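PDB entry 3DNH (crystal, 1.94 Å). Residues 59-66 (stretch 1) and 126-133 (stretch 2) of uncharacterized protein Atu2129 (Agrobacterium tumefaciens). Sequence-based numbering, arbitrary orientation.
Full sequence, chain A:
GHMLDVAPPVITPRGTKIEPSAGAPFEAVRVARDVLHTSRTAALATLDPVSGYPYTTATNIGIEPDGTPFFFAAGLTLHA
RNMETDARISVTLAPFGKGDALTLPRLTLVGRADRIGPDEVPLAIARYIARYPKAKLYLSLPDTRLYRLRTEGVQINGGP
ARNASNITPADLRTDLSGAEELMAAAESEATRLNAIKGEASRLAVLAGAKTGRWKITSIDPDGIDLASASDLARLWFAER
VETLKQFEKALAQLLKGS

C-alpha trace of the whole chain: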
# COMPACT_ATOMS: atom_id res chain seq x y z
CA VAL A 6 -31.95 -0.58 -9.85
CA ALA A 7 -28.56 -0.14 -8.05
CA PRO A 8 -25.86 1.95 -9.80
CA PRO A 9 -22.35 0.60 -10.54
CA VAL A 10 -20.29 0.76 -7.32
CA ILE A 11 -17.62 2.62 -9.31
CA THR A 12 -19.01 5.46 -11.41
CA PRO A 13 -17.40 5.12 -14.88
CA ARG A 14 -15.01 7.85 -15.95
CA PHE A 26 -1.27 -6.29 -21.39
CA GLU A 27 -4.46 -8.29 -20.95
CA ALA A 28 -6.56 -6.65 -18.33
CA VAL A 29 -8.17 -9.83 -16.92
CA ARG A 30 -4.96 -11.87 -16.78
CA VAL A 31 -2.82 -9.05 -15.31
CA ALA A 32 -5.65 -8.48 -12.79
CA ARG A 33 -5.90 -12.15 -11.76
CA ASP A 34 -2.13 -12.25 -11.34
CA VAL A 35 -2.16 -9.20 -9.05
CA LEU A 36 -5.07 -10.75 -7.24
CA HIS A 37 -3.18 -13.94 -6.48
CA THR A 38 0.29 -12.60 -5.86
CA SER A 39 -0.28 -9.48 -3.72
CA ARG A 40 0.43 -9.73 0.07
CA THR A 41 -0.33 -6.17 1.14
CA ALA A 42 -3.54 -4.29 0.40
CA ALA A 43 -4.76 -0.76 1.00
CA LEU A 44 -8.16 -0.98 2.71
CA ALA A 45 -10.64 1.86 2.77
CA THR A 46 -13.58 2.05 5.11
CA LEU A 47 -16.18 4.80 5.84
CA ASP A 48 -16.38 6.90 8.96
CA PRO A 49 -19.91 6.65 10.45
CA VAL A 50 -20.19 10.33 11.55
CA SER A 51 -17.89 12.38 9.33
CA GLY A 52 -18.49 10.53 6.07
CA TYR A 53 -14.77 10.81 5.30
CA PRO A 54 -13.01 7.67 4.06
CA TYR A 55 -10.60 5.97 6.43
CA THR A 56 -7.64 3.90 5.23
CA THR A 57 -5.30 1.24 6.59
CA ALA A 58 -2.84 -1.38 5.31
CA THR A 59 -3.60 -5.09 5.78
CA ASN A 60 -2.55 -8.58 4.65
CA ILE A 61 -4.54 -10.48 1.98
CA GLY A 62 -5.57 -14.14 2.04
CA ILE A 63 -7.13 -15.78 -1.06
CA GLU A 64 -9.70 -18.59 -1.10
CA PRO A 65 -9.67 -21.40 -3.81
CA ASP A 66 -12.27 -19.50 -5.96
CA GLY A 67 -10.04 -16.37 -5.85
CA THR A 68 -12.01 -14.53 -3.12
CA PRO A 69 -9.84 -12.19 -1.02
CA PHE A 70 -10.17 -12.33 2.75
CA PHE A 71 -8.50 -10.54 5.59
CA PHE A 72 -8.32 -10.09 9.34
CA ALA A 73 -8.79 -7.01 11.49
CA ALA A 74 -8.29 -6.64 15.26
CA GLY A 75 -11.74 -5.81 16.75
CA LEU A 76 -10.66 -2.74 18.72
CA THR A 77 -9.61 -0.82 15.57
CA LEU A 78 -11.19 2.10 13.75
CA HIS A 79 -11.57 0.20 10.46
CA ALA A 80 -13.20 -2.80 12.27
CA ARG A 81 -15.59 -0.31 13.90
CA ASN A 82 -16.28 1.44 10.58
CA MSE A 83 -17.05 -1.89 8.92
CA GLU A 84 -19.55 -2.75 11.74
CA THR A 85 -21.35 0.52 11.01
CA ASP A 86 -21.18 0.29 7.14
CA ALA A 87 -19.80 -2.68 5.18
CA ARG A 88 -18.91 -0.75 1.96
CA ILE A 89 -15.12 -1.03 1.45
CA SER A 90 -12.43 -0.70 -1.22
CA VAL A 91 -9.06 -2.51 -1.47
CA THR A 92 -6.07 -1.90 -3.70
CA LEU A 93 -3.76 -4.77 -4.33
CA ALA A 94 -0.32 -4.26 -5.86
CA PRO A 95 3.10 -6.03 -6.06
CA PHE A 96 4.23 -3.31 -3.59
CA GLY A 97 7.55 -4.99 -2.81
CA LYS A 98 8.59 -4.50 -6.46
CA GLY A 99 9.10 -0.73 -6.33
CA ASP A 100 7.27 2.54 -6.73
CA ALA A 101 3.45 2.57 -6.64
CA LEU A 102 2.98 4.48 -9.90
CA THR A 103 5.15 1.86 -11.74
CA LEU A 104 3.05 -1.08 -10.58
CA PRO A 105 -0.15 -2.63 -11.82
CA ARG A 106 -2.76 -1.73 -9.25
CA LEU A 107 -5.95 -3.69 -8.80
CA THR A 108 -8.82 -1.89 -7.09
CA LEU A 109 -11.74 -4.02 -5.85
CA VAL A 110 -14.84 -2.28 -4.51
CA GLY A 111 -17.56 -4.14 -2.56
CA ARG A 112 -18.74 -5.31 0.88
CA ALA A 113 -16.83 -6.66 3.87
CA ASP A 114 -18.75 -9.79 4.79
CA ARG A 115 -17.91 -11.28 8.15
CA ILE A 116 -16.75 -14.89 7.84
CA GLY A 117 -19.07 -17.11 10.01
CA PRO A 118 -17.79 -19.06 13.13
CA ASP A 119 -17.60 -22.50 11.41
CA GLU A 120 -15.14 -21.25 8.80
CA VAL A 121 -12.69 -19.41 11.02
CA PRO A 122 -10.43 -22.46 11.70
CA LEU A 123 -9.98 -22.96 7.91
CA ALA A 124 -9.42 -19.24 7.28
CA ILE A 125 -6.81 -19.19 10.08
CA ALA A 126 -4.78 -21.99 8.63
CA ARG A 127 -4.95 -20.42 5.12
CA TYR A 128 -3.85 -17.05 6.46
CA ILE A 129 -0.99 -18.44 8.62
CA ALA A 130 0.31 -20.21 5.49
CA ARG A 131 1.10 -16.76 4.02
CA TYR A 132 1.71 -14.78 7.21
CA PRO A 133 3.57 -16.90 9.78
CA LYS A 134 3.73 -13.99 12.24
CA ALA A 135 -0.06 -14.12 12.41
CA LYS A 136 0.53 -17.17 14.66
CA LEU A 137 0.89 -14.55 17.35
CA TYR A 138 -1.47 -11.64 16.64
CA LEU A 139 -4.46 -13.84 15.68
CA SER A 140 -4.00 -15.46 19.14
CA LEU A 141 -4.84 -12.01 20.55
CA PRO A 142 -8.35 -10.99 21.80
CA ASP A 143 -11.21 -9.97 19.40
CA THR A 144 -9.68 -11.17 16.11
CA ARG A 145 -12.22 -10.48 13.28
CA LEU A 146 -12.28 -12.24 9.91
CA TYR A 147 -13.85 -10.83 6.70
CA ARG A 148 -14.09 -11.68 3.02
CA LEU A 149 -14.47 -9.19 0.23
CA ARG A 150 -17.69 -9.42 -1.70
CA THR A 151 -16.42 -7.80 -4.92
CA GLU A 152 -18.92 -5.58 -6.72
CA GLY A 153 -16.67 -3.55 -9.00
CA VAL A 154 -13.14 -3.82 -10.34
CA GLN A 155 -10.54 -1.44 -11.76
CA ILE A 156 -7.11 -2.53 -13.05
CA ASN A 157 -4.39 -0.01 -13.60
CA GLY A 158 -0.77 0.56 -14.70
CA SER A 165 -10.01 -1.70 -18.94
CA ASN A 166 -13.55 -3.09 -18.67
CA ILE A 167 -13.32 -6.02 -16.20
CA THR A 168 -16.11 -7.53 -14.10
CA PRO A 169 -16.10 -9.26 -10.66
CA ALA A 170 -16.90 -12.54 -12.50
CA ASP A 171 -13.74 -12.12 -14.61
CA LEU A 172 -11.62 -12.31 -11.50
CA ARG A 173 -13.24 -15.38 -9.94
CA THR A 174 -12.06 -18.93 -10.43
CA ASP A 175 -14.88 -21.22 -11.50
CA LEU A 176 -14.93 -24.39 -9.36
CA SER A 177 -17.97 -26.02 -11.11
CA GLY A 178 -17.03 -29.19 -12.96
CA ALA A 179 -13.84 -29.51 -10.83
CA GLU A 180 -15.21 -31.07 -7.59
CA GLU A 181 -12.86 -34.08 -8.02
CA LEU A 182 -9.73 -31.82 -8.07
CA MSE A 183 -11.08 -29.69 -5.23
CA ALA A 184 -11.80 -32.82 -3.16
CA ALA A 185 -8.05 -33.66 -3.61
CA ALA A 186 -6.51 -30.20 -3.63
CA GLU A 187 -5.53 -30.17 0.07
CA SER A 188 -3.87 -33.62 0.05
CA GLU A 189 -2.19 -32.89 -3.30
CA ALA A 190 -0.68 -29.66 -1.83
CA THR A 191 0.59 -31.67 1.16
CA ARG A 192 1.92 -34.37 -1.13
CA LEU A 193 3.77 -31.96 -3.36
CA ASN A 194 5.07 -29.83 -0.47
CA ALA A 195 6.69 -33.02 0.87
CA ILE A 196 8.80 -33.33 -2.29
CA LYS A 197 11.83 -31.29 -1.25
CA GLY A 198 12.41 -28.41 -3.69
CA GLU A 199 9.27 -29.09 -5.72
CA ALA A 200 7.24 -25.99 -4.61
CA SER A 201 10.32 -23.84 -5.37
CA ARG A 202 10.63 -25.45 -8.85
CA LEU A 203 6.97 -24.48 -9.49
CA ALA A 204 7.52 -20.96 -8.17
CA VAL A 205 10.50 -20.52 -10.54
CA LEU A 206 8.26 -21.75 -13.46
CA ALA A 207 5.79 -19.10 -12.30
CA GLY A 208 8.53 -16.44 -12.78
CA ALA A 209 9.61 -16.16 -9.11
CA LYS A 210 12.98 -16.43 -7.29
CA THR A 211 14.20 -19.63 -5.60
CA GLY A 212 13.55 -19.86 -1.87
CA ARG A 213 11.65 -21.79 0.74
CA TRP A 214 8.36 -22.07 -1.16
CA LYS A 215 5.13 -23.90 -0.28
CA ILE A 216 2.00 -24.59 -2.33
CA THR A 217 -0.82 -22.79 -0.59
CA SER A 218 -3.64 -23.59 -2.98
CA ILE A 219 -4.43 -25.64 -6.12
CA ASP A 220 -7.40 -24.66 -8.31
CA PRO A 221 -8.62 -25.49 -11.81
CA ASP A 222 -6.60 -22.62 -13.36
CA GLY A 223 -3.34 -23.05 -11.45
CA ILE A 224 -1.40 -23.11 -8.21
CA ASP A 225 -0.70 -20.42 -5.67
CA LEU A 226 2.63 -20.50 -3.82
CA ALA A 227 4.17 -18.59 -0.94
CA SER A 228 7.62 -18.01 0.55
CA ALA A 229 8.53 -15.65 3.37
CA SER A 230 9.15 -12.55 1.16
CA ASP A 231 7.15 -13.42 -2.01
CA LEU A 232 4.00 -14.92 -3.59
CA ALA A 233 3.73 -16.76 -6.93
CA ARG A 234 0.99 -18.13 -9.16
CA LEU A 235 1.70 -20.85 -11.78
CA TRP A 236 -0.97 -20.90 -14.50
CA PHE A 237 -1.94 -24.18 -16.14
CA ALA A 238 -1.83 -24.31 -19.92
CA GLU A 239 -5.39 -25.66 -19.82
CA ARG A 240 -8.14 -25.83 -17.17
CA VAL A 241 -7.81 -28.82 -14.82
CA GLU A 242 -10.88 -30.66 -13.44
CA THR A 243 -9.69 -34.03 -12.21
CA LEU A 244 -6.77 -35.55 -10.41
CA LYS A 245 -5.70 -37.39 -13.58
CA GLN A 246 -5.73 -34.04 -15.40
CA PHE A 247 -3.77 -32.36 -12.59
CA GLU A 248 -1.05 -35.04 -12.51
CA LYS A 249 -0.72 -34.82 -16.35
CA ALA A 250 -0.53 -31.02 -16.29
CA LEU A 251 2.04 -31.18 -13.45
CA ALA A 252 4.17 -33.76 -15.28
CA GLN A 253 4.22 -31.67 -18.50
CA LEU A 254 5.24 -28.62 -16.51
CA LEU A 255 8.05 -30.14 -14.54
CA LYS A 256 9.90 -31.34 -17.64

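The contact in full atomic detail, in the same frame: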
# COMPACT_ATOMS: atom_id res chain seq x y z
N THR A 59 -3.33 -3.77 5.21
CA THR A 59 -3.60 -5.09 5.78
C THR A 59 -3.04 -6.20 4.89
O THR A 59 -2.60 -5.91 3.77
CB THR A 59 -5.12 -5.27 6.08
OG1 THR A 59 -5.31 -6.31 7.04
CG2 THR A 59 -5.98 -5.50 4.80
N ASN A 60 -3.04 -7.43 5.40
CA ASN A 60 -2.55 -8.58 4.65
C ASN A 60 -3.73 -9.28 3.97
O ASN A 60 -4.81 -9.39 4.55
CB ASN A 60 -1.90 -9.59 5.61
CG ASN A 60 -0.78 -9.00 6.46
OD1 ASN A 60 0.10 -8.27 5.98
ND2 ASN A 60 -0.73 -9.43 7.73
N ILE A 61 -3.50 -9.83 2.80
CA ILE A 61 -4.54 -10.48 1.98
C ILE A 61 -4.38 -12.00 1.92
O ILE A 61 -3.29 -12.53 1.52
CB ILE A 61 -4.47 -9.89 0.52
CG1 ILE A 61 -5.02 -8.46 0.53
CG2 ILE A 61 -5.29 -10.72 -0.48
CD1 ILE A 61 -6.50 -8.33 0.98
N GLY A 62 -5.45 -12.70 2.34
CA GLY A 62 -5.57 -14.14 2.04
C GLY A 62 -6.42 -14.35 0.77
O GLY A 62 -7.16 -13.46 0.38
N ILE A 63 -6.28 -15.49 0.11
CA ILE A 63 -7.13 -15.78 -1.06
C ILE A 63 -7.74 -17.17 -0.89
O ILE A 63 -7.03 -18.12 -0.56
CB ILE A 63 -6.37 -15.70 -2.44
CG1 ILE A 63 -5.67 -14.38 -2.65
CG2 ILE A 63 -7.36 -15.69 -3.56
CD1 ILE A 63 -6.62 -13.22 -3.13
N GLU A 64 -9.04 -17.30 -1.14
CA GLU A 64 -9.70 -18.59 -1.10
C GLU A 64 -9.61 -19.29 -2.49
O GLU A 64 -9.33 -18.62 -3.50
CB GLU A 64 -11.14 -18.41 -0.61
CG GLU A 64 -11.20 -17.55 0.69
CD GLU A 64 -12.61 -17.41 1.25
OE1 GLU A 64 -12.76 -17.48 2.49
OE2 GLU A 64 -13.56 -17.25 0.43
N PRO A 65 -9.80 -20.63 -2.55
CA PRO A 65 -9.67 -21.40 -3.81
C PRO A 65 -10.36 -20.76 -5.02
O PRO A 65 -9.79 -20.77 -6.08
CB PRO A 65 -10.30 -22.74 -3.46
CG PRO A 65 -9.98 -22.89 -1.99
CD PRO A 65 -10.09 -21.52 -1.41
N ASP A 66 -11.55 -20.18 -4.86
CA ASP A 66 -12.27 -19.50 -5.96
C ASP A 66 -11.75 -18.08 -6.29
O ASP A 66 -12.36 -17.36 -7.09
CB ASP A 66 -13.79 -19.47 -5.72
CG ASP A 66 -14.18 -18.54 -4.59
OD1 ASP A 66 -15.37 -18.40 -4.30
OD2 ASP A 66 -13.28 -17.96 -3.97
N ALA A 126 -5.87 -21.20 9.14
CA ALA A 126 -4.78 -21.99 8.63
C ALA A 126 -4.31 -21.42 7.26
O ALA A 126 -3.10 -21.27 7.01
CB ALA A 126 -5.17 -23.44 8.54
N ARG A 127 -5.27 -21.05 6.42
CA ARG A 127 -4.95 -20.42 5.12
C ARG A 127 -4.15 -19.13 5.26
O ARG A 127 -3.19 -18.88 4.51
CB ARG A 127 -6.22 -20.14 4.34
CG ARG A 127 -6.82 -21.32 3.69
CD ARG A 127 -8.23 -20.95 3.21
NE ARG A 127 -8.86 -22.08 2.53
CZ ARG A 127 -10.11 -22.10 2.08
NH1 ARG A 127 -10.94 -21.07 2.29
NH2 ARG A 127 -10.54 -23.20 1.45
N TYR A 128 -4.52 -18.30 6.23
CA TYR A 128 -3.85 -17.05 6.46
C TYR A 128 -2.42 -17.21 7.01
O TYR A 128 -1.49 -16.55 6.54
CB TYR A 128 -4.68 -16.26 7.47
CG TYR A 128 -4.33 -14.81 7.62
CD1 TYR A 128 -4.96 -13.84 6.83
CD2 TYR A 128 -3.45 -14.40 8.60
CE1 TYR A 128 -4.67 -12.48 7.00
CE2 TYR A 128 -3.16 -13.06 8.80
CZ TYR A 128 -3.79 -12.10 8.00
OH TYR A 128 -3.51 -10.77 8.23
N ILE A 129 -2.27 -18.07 8.03
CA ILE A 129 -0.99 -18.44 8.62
C ILE A 129 0.02 -18.94 7.59
O ILE A 129 1.21 -18.65 7.68
CB ILE A 129 -1.18 -19.57 9.70
CG1 ILE A 129 -1.76 -19.03 11.03
CG2 ILE A 129 0.12 -20.30 10.00
CD1 ILE A 129 -1.17 -17.80 11.47
N ALA A 130 -0.48 -19.68 6.61
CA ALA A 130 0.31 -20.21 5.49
C ALA A 130 1.06 -19.08 4.76
O ALA A 130 2.18 -19.28 4.34
CB ALA A 130 -0.60 -21.00 4.52
N ARG A 131 0.46 -17.89 4.68
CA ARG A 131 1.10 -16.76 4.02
C ARG A 131 1.82 -15.83 4.97
O ARG A 131 2.78 -15.16 4.57
CB ARG A 131 0.06 -15.95 3.21
CG ARG A 131 -0.31 -16.53 1.90
CD ARG A 131 -1.33 -15.59 1.22
NE ARG A 131 -1.42 -15.88 -0.20
CZ ARG A 131 -1.98 -15.08 -1.11
NH1 ARG A 131 -2.49 -13.91 -0.77
NH2 ARG A 131 -1.99 -15.46 -2.39
N TYR A 132 1.34 -15.79 6.22
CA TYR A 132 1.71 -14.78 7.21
C TYR A 132 2.05 -15.50 8.52
O TYR A 132 1.22 -15.53 9.46
CB TYR A 132 0.57 -13.75 7.41
CG TYR A 132 0.13 -13.18 6.09
CD1 TYR A 132 1.03 -12.38 5.36
CD2 TYR A 132 -1.12 -13.47 5.55
CE1 TYR A 132 0.71 -11.92 4.12
CE2 TYR A 132 -1.45 -12.99 4.28
CZ TYR A 132 -0.53 -12.22 3.58
OH TYR A 132 -0.82 -11.74 2.35
N PRO A 133 3.26 -16.10 8.59
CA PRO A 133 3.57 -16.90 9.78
C PRO A 133 3.60 -16.10 11.09
O PRO A 133 3.43 -16.68 12.15
CB PRO A 133 4.95 -17.53 9.46
CG PRO A 133 5.54 -16.66 8.45
CD PRO A 133 4.38 -16.11 7.62
O HOH W 1 -5.50 -9.12 6.99
O HOH W 2 -10.84 -18.51 4.35

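How does the helical end of the contact engage the loop that follows the strand? Ala-126 stays out of reach, and the first residue to touch is Arg-127, whose CA-to-CB bond points toward the other stretch and whose extended side chain carries its guanidinium past Glu-64 and Pro-65. Pro-65 CD lies over one face of the guanidinium, 3.3 Å from Arg-127 NH2, so an edge of the proline ring packs against a flat, charged group. Glu-64 is of opposite charge, but Glu-64 OE1 stays 4.0 Å from Arg-127 NH1, too far for a salt bridge. Water 2 links the two instead, donating to Glu-64 OE1 at 2.9 Å and accepting from Arg-127 NH1 at 3.3 Å.

What does Tyr-128 offer to the strand? Its CA-to-CB bond points sideways, yet the end of the side chain comes nearer and brings the hydroxyl to Asn-60. There Asn-60 ND2 donates a hydrogen bond to Tyr-128 OH at 3.1 Å, with an angle of 154° at the hydrogen. Water 1 joins the same cluster: it donates to Asn-60 O at 2.6 Å, and it is hydrogen-bonded to Thr-59 OG1 at 2.8 Å and to Tyr-128 OH at 2.9 Å. The phenol is thus tied to the strand both directly and through solvent. Gly-62 passes close by, its CA 5.6 Å from the CA of Tyr-128.

What does the Arg-131 guanidinium meet on the other stretch? Ile-129 and Ala-130 make no contact, but one turn after Arg-127 another arginine points toward stretch 1. Arg-131 NH1 donates to Ile-61 O at 2.8 Å, and this oxygen lies at the edge of the guanidinium, near its plane, where the N-H bonds are directed. Ile-63 N sits over one face of the same group, while Ile-63 CG1 approaches Arg-131 NH1 at 3.7 Å. The charged group therefore combines a polar edge contact with packing against its surroundings.

How does Tyr-132 complete the contact? Its hydroxyl donates to the carbonyl already used by Arg-131, with Tyr-132 OH 2.7 Å from Ile-61 O, so one backbone oxygen accepts two side-chain hydrogen bonds. The CA-to-CB bond of Ile-61 points away, and it is the backbone oxygen Ile-61 O that meets both side chains. The ring works differently: Asn-60 CB stands 3.6 Å from the centroid of the Tyr-132 ring, only 13° off the normal, a CH-pi contact over the face. Pro-133 lies beyond reach.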